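Local coordinates for ATP12 ATPase (Paracoccus denitrificans, PDB 2R31), which probably acts as a chaperone in assembly of the F1-ATPase, most likely by binding the unassembled alpha subunit as its ATP12 relatives do, at residues L34-K39 and S74-I79; E80-Q85 and G165-H170; E118-L123 and S199-E204. All blocks are in the same frame, centred on the assembly; numbering follows the deposited sequence. Where two conformers were deposited one is given.

Contact 1 (L34-K39 and S74-I79)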
loop_
_atom_site.group_PDB
_atom_site.type_symbol
_atom_site.label_atom_id
_atom_site.label_comp_id
_atom_site.label_asym_id
_atom_site.label_seq_id
_atom_site.Cartn_x
_atom_site.Cartn_y
_atom_site.Cartn_z
ATOM N N LEU A 34 -3.731 -11.412 21.448
ATOM C CA LEU A 34 -2.475 -11.140 20.744
ATOM C C LEU A 34 -2.070 -9.702 20.985
ATOM O O LEU A 34 -2.922 -8.847 21.014
ATOM C CB LEU A 34 -2.710 -11.399 19.231
ATOM C CG LEU A 34 -1.620 -11.158 18.237
ATOM C CD1 LEU A 34 -0.415 -12.043 18.525
ATOM C CD2 LEU A 34 -2.110 -11.488 16.832
ATOM N N ARG A 35 -0.781 -9.471 21.168
ATOM C CA ARG A 35 -0.203 -8.132 21.238
ATOM C C ARG A 35 0.723 -7.920 20.065
ATOM O O ARG A 35 1.098 -8.857 19.354
ATOM C CB ARG A 35 0.553 -7.906 22.556
ATOM C CG ARG A 35 -0.375 -7.829 23.738
ATOM C CD ARG A 35 0.182 -7.565 25.075
ATOM N NE ARG A 35 -0.771 -7.342 26.153
ATOM C CZ ARG A 35 -1.147 -6.157 26.640
ATOM N NH1 ARG A 35 -0.675 -5.006 26.150
ATOM N NH2 ARG A 35 -2.032 -6.133 27.639
ATOM N N THR A 36 1.069 -6.645 19.835
ATOM C CA THR A 36 2.087 -6.359 18.835
ATOM C C THR A 36 3.461 -6.759 19.354
ATOM O O THR A 36 3.654 -7.041 20.523
ATOM C CB THR A 36 2.054 -4.890 18.421
ATOM O OG1 THR A 36 2.503 -4.101 19.528
ATOM C CG2 THR A 36 0.650 -4.431 18.003
ATOM N N PRO A 37 4.475 -6.776 18.494
ATOM C CA PRO A 37 5.823 -7.131 18.963
ATOM C C PRO A 37 6.352 -6.222 20.057
ATOM O O PRO A 37 7.112 -6.742 20.900
ATOM C CB PRO A 37 6.664 -7.041 17.688
ATOM C CG PRO A 37 5.685 -7.343 16.576
ATOM C CD PRO A 37 4.437 -6.627 17.032
ATOM N N GLY A 38 5.967 -4.962 20.077
ATOM C CA GLY A 38 6.257 -3.997 21.127
ATOM C C GLY A 38 5.305 -4.092 22.304
ATOM O O GLY A 38 5.346 -3.205 23.181
ATOM N N LYS A 39 4.467 -5.122 22.334
ATOM C CA LYS A 39 3.588 -5.407 23.467
ATOM C C LYS A 39 2.413 -4.445 23.587
ATOM O O LYS A 39 1.781 -4.315 24.625
ATOM C CB LYS A 39 4.419 -5.473 24.762
ATOM C CG LYS A 39 5.277 -6.717 24.762
ATOM C CD LYS A 39 5.696 -6.964 26.190
ATOM C CE LYS A 39 7.198 -6.800 26.360
ATOM N NZ LYS A 39 8.019 -7.535 25.343
ATOM N N SER A 74 0.878 -5.925 8.689
ATOM C CA SER A 74 0.241 -4.633 8.425
ATOM C C SER A 74 -0.447 -4.068 9.641
ATOM O O SER A 74 -0.366 -2.870 9.910
ATOM C CB SER A 74 -0.769 -4.835 7.280
ATOM O OG SER A 74 -0.251 -5.189 6.069
ATOM N N ALA A 75 -1.129 -4.908 10.416
ATOM C CA ALA A 75 -1.788 -4.434 11.628
ATOM C C ALA A 75 -0.788 -3.964 12.661
ATOM O O ALA A 75 -1.011 -2.945 13.334
ATOM C CB ALA A 75 -2.680 -5.524 12.191
ATOM N N ASN A 76 0.328 -4.676 12.811
ATOM C CA ASN A 76 1.378 -4.242 13.733
ATOM C C ASN A 76 1.856 -2.858 13.336
ATOM O O ASN A 76 2.091 -1.975 14.174
ATOM C CB ASN A 76 2.539 -5.227 13.721
ATOM C CG ASN A 76 2.248 -6.530 14.424
ATOM O OD1 ASN A 76 1.353 -6.629 15.252
ATOM N ND2 ASN A 76 3.092 -7.533 14.105
ATOM N N SER A 77 2.068 -2.603 12.042
ATOM C CA SER A 77 2.502 -1.275 11.572
ATOM C C SER A 77 1.442 -0.221 11.804
ATOM O O SER A 77 1.726 0.891 12.199
ATOM C CB SER A 77 2.896 -1.374 10.109
ATOM O OG SER A 77 3.297 -0.098 9.650
ATOM N N ALA A 78 0.183 -0.575 11.550
ATOM C CA ALA A 78 -0.892 0.380 11.803
ATOM C C ALA A 78 -0.858 0.846 13.252
ATOM O O ALA A 78 -0.982 2.030 13.571
ATOM C CB ALA A 78 -2.249 -0.229 11.479
ATOM N N ILE A 79 -0.740 -0.092 14.184
ATOM C CA ILE A 79 -0.823 0.212 15.605
ATOM C C ILE A 79 0.444 0.879 16.093
ATOM O O ILE A 79 0.369 1.888 16.847
ATOM C CB ILE A 79 -1.152 -1.077 16.392
ATOM C CG1 ILE A 79 -2.541 -1.575 16.038
ATOM C CG2 ILE A 79 -1.012 -0.843 17.919
ATOM C CD1 ILE A 79 -2.804 -3.035 16.328
HETATM O O HOH W 1 0.753 -9.159 16.447
#

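Contact 2 (E80-Q85 and G165-H170)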
loop_
_atom_site.group_PDB
_atom_site.type_symbol
_atom_site.label_atom_id
_atom_site.label_comp_id
_atom_site.label_asym_id
_atom_site.label_seq_id
_atom_site.Cartn_x
_atom_site.Cartn_y
_atom_site.Cartn_z
ATOM N N GLU A 80 1.622 0.377 15.736
ATOM C CA GLU A 80 2.872 0.844 16.300
ATOM C C GLU A 80 3.427 2.087 15.596
ATOM O O GLU A 80 4.131 2.880 16.258
ATOM C CB GLU A 80 3.962 -0.219 16.242
ATOM C CG GLU A 80 3.602 -1.423 17.122
ATOM C CD GLU A 80 4.726 -2.336 17.393
ATOM O OE1 GLU A 80 5.776 -2.308 16.705
ATOM O OE2 GLU A 80 4.713 -3.122 18.362
ATOM N N LYS A 81 3.171 2.250 14.309
ATOM C CA LYS A 81 3.790 3.270 13.463
ATOM C C LYS A 81 2.806 4.273 12.910
ATOM O O LYS A 81 2.974 5.465 13.083
ATOM C CB LYS A 81 4.626 2.608 12.373
ATOM C CG LYS A 81 5.708 1.675 12.856
ATOM C CD LYS A 81 6.468 0.714 12.012
ATOM C CE LYS A 81 5.770 -0.071 10.951
ATOM N NZ LYS A 81 6.562 -0.572 9.814
ATOM N N VAL A 82 1.779 3.825 12.214
ATOM C CA VAL A 82 0.955 4.765 11.458
ATOM C C VAL A 82 -0.063 5.488 12.310
ATOM O O VAL A 82 -0.101 6.727 12.280
ATOM C CB VAL A 82 0.273 4.082 10.257
ATOM C CG1 VAL A 82 -0.614 5.061 9.544
ATOM C CG2 VAL A 82 1.329 3.447 9.355
ATOM N N ALA A 83 -0.839 4.799 13.120
ATOM C CA ALA A 83 -1.801 5.491 13.953
ATOM C C ALA A 83 -1.130 6.503 14.895
ATOM O O ALA A 83 -1.613 7.652 14.960
ATOM C CB ALA A 83 -2.702 4.529 14.772
ATOM N N PRO A 84 -0.043 6.222 15.597
ATOM C CA PRO A 84 0.558 7.227 16.469
ATOM C C PRO A 84 1.219 8.376 15.722
ATOM O O PRO A 84 1.445 9.416 16.352
ATOM C CB PRO A 84 1.554 6.437 17.301
ATOM C CG PRO A 84 1.547 5.058 16.862
ATOM C CD PRO A 84 0.577 4.870 15.776
ATOM N N GLN A 85 1.575 8.178 14.470
ATOM C CA GLN A 85 2.205 9.185 13.627
ATOM C C GLN A 85 1.268 9.597 12.486
ATOM O O GLN A 85 1.734 10.003 11.419
ATOM C CB GLN A 85 3.542 8.676 13.081
ATOM C CG GLN A 85 4.394 8.101 14.177
ATOM C CD GLN A 85 5.825 7.866 14.085
ATOM O OE1 GLN A 85 6.521 8.868 13.876
ATOM N NE2 GLN A 85 6.299 6.623 14.312
ATOM N N GLY A 165 -6.711 2.341 7.048
ATOM C CA GLY A 165 -6.765 2.649 5.640
ATOM C C GLY A 165 -5.523 3.394 5.160
ATOM O O GLY A 165 -5.004 3.117 4.070
ATOM N N LEU A 166 -5.030 4.330 5.974
ATOM C CA LEU A 166 -3.795 5.024 5.642
ATOM C C LEU A 166 -2.614 4.060 5.573
ATOM O O LEU A 166 -1.735 4.177 4.724
ATOM C CB LEU A 166 -3.542 6.132 6.699
ATOM C CG LEU A 166 -2.393 7.081 6.378
ATOM C CD1 LEU A 166 -2.677 7.929 5.157
ATOM C CD2 LEU A 166 -2.075 7.984 7.575
ATOM N N THR A 167 -2.612 3.085 6.503
ATOM C CA THR A 167 -1.578 2.044 6.511
ATOM C C THR A 167 -1.600 1.279 5.192
ATOM O O THR A 167 -0.555 1.049 4.596
ATOM C CB THR A 167 -1.776 1.109 7.700
ATOM O OG1 THR A 167 -1.694 1.865 8.921
ATOM C CG2 THR A 167 -0.688 0.042 7.732
ATOM N N ALA A 168 -2.785 0.881 4.747
ATOM C CA ALA A 168 -2.927 0.165 3.480
ATOM C C ALA A 168 -2.450 1.032 2.294
ATOM O O ALA A 168 -1.776 0.563 1.384
ATOM C CB ALA A 168 -4.362 -0.243 3.246
ATOM N N LEU A 169 -2.834 2.320 2.291
ATOM C CA LEU A 169 -2.442 3.216 1.203
ATOM C C LEU A 169 -0.937 3.297 1.067
ATOM O O LEU A 169 -0.403 3.445 -0.042
ATOM C CB LEU A 169 -3.055 4.605 1.414
ATOM C CG LEU A 169 -2.692 5.628 0.358
ATOM C CD1 LEU A 169 -3.253 5.246 -1.011
ATOM C CD2 LEU A 169 -3.154 7.027 0.741
ATOM N N HIS A 170 -0.226 3.292 2.193
ATOM C CA HIS A 170 1.187 3.620 2.215
ATOM C C HIS A 170 1.970 2.975 1.081
ATOM O O HIS A 170 2.582 3.706 0.270
ATOM C CB HIS A 170 1.755 3.265 3.605
ATOM C CG HIS A 170 3.175 3.664 3.789
ATOM N ND1 HIS A 170 4.214 2.950 3.250
ATOM C CD2 HIS A 170 3.749 4.692 4.405
ATOM C CE1 HIS A 170 5.369 3.595 3.591
ATOM N NE2 HIS A 170 5.127 4.671 4.312
#

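Contact 3 (E118-L123 and S199-E204)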
loop_
_atom_site.group_PDB
_atom_site.type_symbol
_atom_site.label_atom_id
_atom_site.label_comp_id
_atom_site.label_asym_id
_atom_site.label_seq_id
_atom_site.Cartn_x
_atom_site.Cartn_y
_atom_site.Cartn_z
ATOM N N GLU A 118 -0.659 6.978 -23.088
ATOM C CA GLU A 118 -1.761 6.010 -23.205
ATOM C C GLU A 118 -2.150 5.420 -21.868
ATOM O O GLU A 118 -3.338 5.244 -21.564
ATOM C CB GLU A 118 -1.369 4.877 -24.164
ATOM C CG GLU A 118 -2.436 3.810 -24.353
ATOM C CD GLU A 118 -2.021 2.575 -25.102
ATOM O OE1 GLU A 118 -0.826 2.210 -25.173
ATOM O OE2 GLU A 118 -2.927 1.926 -25.624
ATOM N N GLY A 119 -1.128 5.084 -21.090
ATOM C CA GLY A 119 -1.414 4.448 -19.804
ATOM C C GLY A 119 -1.821 5.410 -18.713
ATOM O O GLY A 119 -2.656 5.131 -17.863
ATOM N N TRP A 120 -1.161 6.571 -18.672
ATOM C CA TRP A 120 -1.258 7.472 -17.534
ATOM C C TRP A 120 -2.252 8.607 -17.685
ATOM O O TRP A 120 -2.826 9.066 -16.685
ATOM C CB TRP A 120 0.120 8.065 -17.207
ATOM C CG TRP A 120 1.132 7.031 -16.769
ATOM C CD1 TRP A 120 0.887 5.731 -16.372
ATOM C CD2 TRP A 120 2.545 7.221 -16.662
ATOM N NE1 TRP A 120 2.059 5.133 -16.034
ATOM C CE2 TRP A 120 3.074 5.999 -16.203
ATOM C CE3 TRP A 120 3.392 8.278 -16.893
ATOM C CZ2 TRP A 120 4.455 5.823 -15.990
ATOM C CZ3 TRP A 120 4.746 8.099 -16.679
ATOM C CH2 TRP A 120 5.285 6.893 -16.237
ATOM N N ASP A 121 -2.496 9.082 -18.902
ATOM C CA ASP A 121 -3.456 10.180 -19.064
ATOM C C ASP A 121 -4.842 9.798 -18.525
ATOM O O ASP A 121 -5.486 10.659 -17.923
ATOM C CB ASP A 121 -3.529 10.650 -20.507
ATOM C CG ASP A 121 -2.347 11.435 -21.008
ATOM O OD1 ASP A 121 -1.452 11.768 -20.209
ATOM O OD2 ASP A 121 -2.282 11.690 -22.234
ATOM N N PRO A 122 -5.341 8.569 -18.679
ATOM C CA PRO A 122 -6.653 8.258 -18.081
ATOM C C PRO A 122 -6.663 8.405 -16.586
ATOM O O PRO A 122 -7.702 8.733 -16.000
ATOM C CB PRO A 122 -6.903 6.828 -18.527
ATOM C CG PRO A 122 -6.159 6.703 -19.834
ATOM C CD PRO A 122 -4.900 7.472 -19.581
ATOM N N LEU A 123 -5.556 8.125 -15.905
ATOM C CA LEU A 123 -5.470 8.236 -14.470
ATOM C C LEU A 123 -5.366 9.678 -14.003
ATOM O O LEU A 123 -5.974 10.058 -12.998
ATOM C CB LEU A 123 -4.330 7.348 -13.907
ATOM C CG LEU A 123 -4.988 5.930 -13.726
ATOM C CD1 LEU A 123 -5.101 5.174 -14.953
ATOM C CD2 LEU A 123 -5.217 5.752 -12.311
ATOM N N SER A 199 2.839 1.397 -13.431
ATOM C CA SER A 199 4.010 2.003 -12.836
ATOM C C SER A 199 5.306 1.613 -13.553
ATOM O O SER A 199 6.303 2.284 -13.402
ATOM C CB SER A 199 4.145 1.656 -11.371
ATOM O OG SER A 199 4.608 0.319 -11.160
ATOM N N ARG A 200 5.255 0.510 -14.301
ATOM C CA ARG A 200 6.421 -0.090 -14.966
ATOM C C ARG A 200 6.558 0.278 -16.431
ATOM O O ARG A 200 7.385 -0.342 -17.106
ATOM C CB ARG A 200 6.394 -1.609 -14.832
ATOM C CG ARG A 200 6.485 -2.146 -13.471
ATOM C CD ARG A 200 6.707 -3.626 -13.549
ATOM N NE ARG A 200 8.000 -3.945 -14.058
ATOM C CZ ARG A 200 8.708 -4.840 -14.629
ATOM N NH1 ARG A 200 8.139 -5.980 -15.031
ATOM N NH2 ARG A 200 10.014 -4.798 -14.952
ATOM N N ILE A 201 5.821 1.243 -16.944
ATOM C CA ILE A 201 5.875 1.494 -18.387
ATOM C C ILE A 201 7.280 1.766 -18.862
ATOM O O ILE A 201 7.675 1.226 -19.917
ATOM C CB ILE A 201 4.866 2.622 -18.789
ATOM C CG1 ILE A 201 3.439 2.085 -18.724
ATOM C CG2 ILE A 201 5.197 3.215 -20.126
ATOM C CD1 ILE A 201 2.335 3.119 -18.922
ATOM N N ASP A 202 8.113 2.555 -18.179
ATOM C CA ASP A 202 9.482 2.835 -18.622
ATOM C C ASP A 202 10.370 1.582 -18.648
ATOM O O ASP A 202 11.077 1.320 -19.629
ATOM C CB ASP A 202 10.200 3.877 -17.793
ATOM C CG ASP A 202 9.599 5.251 -17.888
ATOM O OD1 ASP A 202 8.520 5.327 -18.485
ATOM O OD2 ASP A 202 10.219 6.200 -17.340
ATOM N N GLU A 203 10.313 0.848 -17.529
ATOM C CA GLU A 203 11.162 -0.355 -17.477
ATOM C C GLU A 203 10.715 -1.372 -18.522
ATOM O O GLU A 203 11.567 -2.031 -19.103
ATOM C CB GLU A 203 11.145 -0.912 -16.060
ATOM C CG GLU A 203 11.603 -2.325 -15.827
ATOM C CD GLU A 203 11.399 -2.671 -14.361
ATOM O OE1 GLU A 203 10.350 -2.547 -13.687
ATOM O OE2 GLU A 203 12.460 -3.099 -13.848
ATOM N N GLU A 204 9.425 -1.524 -18.751
ATOM C CA GLU A 204 9.041 -2.504 -19.764
ATOM C C GLU A 204 9.380 -2.013 -21.155
ATOM O O GLU A 204 9.777 -2.831 -22.006
ATOM C CB GLU A 204 7.578 -2.878 -19.615
ATOM C CG GLU A 204 7.434 -3.484 -18.205
ATOM C CD GLU A 204 6.299 -4.458 -18.203
ATOM O OE1 GLU A 204 6.645 -5.582 -18.572
ATOM O OE2 GLU A 204 5.206 -4.041 -17.815
#

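Contact 1 (L34-K39 and S74-I79)
The carboxamide of Asn76 offers one face to the ring of Pro37: CD lies over the C-N side of the amide, 3.3 Å from Asn76 ND2 and 3.4 Å from Asn76 CG, while Pro37 CG lies farther out, past ND2. On that same side, Thr36 CG2 approaches OD1 obliquely, at 3.6 Å from Asn76 OD1. Thr36 and Pro37 are the first two residues of a type I beta turn, closed by Lys39 N bonding to Thr36 O, in the loop that follows strand 32-33; Asn76 projects from helix 70-82. With CG anti to its own carbonyl carbon (chi1 -73°), Asn76 reaches out from the helix to the start of the turn. A glycine here would take away the amide that Pro37 packs on and would probably leave the bridging water without its helix partner. In one of its two conformers Ile79 brings CG2 within 4.0 Å of Thr36 CG2, a doubtful contact. The threonine hydroxyl is engaged separately: OG1 bonds to Glu80 and to Gln40 N, and the same Glu80 oxygen also takes Gly38 N, which ties the turn to the helix a second time. Within the loop, Arg35 NH1 bonds to Lys39 O at 3.0 Å (N-H...O angle 147°). The direct contacts are thus van der Waals; the polar link between the segments is a water that donates to Arg35 O and to Asn76 OD1, 2.9 Å from each.

Contact 2 (E80-Q85 and G165-H170)
Val82 presses its branched end on Thr167, and the close approach involves every atom of the valine side chain: Thr167 OG1 lies 3.3 Å from Val82 CB and 3.4 Å from both Val82 CG1 and Val82 CG2. The hydroxyl oxygen therefore sits against the fork of the valine. Val82 has the largest area buried here, followed by Thr167 and Leu166. Its CG1 stands opposite the backbone N (chi1 177°), which carries that methyl to Leu166, where CG1 and Leu166 CD2 meet at 3.8 Å. The contact packs the later part of helix 70-82, where a wider pi-type turn spans residues 80-82, against helix 163-174. The nearest backbones, at Val82 and Thr167, have CA atoms 6.2 Å apart. Around the pair, Leu166 also packs on Phe86, Val89 and Leu93 of helix 86-95, and Thr167 on Phe233 of helix 214-236. Thr167 OG1 spends its hydrogen bond within its own helix, on Pro163 O one turn earlier. With its polar need met there, the hydroxyl can face valine carbons in a buried site, and cohesion between the segments rests on shape and dispersion, not on directional bonds.

Contact 3 (E118-L123 and S199-E204)
Trp120 meets Ile201 through the pyrrole part of its indole. From CB the side chain leaves helix 110-130 with CG anti to the carbonyl carbon (chi1 -64°), which brings the pyrrole part of the ring to Ile201. Further out, CD1 lies 3.9 Å from Ile201 CD1, NE1 approaches that same methyl to 3.5 Å, and CE2 follows at 4.0 Å. Ile201 CD1 comes at the ring obliquely, and the NE1 hydrogen bond goes to Leu198 O, so the methyl packs beside an indole nitrogen that is already satisfied. At the far end, CH2 is a loose 4.2 Å from OD1 in one of the two conformers of Asp202, a doubtful contact; that oxygen is hydrogen-bonded to Gln116. The isoleucine CD1 also rests 4.1 Å from Gly119 CA, with no side chain between them. Just before helix 201-210, Arg200 at the N-cap position hydrogen-bonds through NE to OE1 of one Glu203 conformer, 2.8 Å from Arg200 NE to Glu203 OE1, as part of a salt bridge. Ile201 further packs on Leu112 and Ala115, so the start of helix 201-210 packs against helix 110-130, while Leu102 also touches Trp120 and Arg200 reaches Glu217 of helix 214-236.

Overall arrangement
Contacts 1 and 2 share helix 70-82 and follow each other along it, their centres 11 Å apart: the loop after strand 32-33 and helix 163-174 both pack on this helix. They join directly, since Ala78 of contact 1 packs its CA on the Thr167 hydroxyl of contact 2. Contact 2, about 10 Å from the chain's centre, is buried and without polar bonds across it; contact 1, about 17 Å out, is partly exposed and adds a water bridge. Contact 3 is equally peripheral but beyond the centre from contact 1, 35 Å between centres. It joins two other helices through an aromatic-aliphatic packing, and its charged network borders the packing without spanning the two segments.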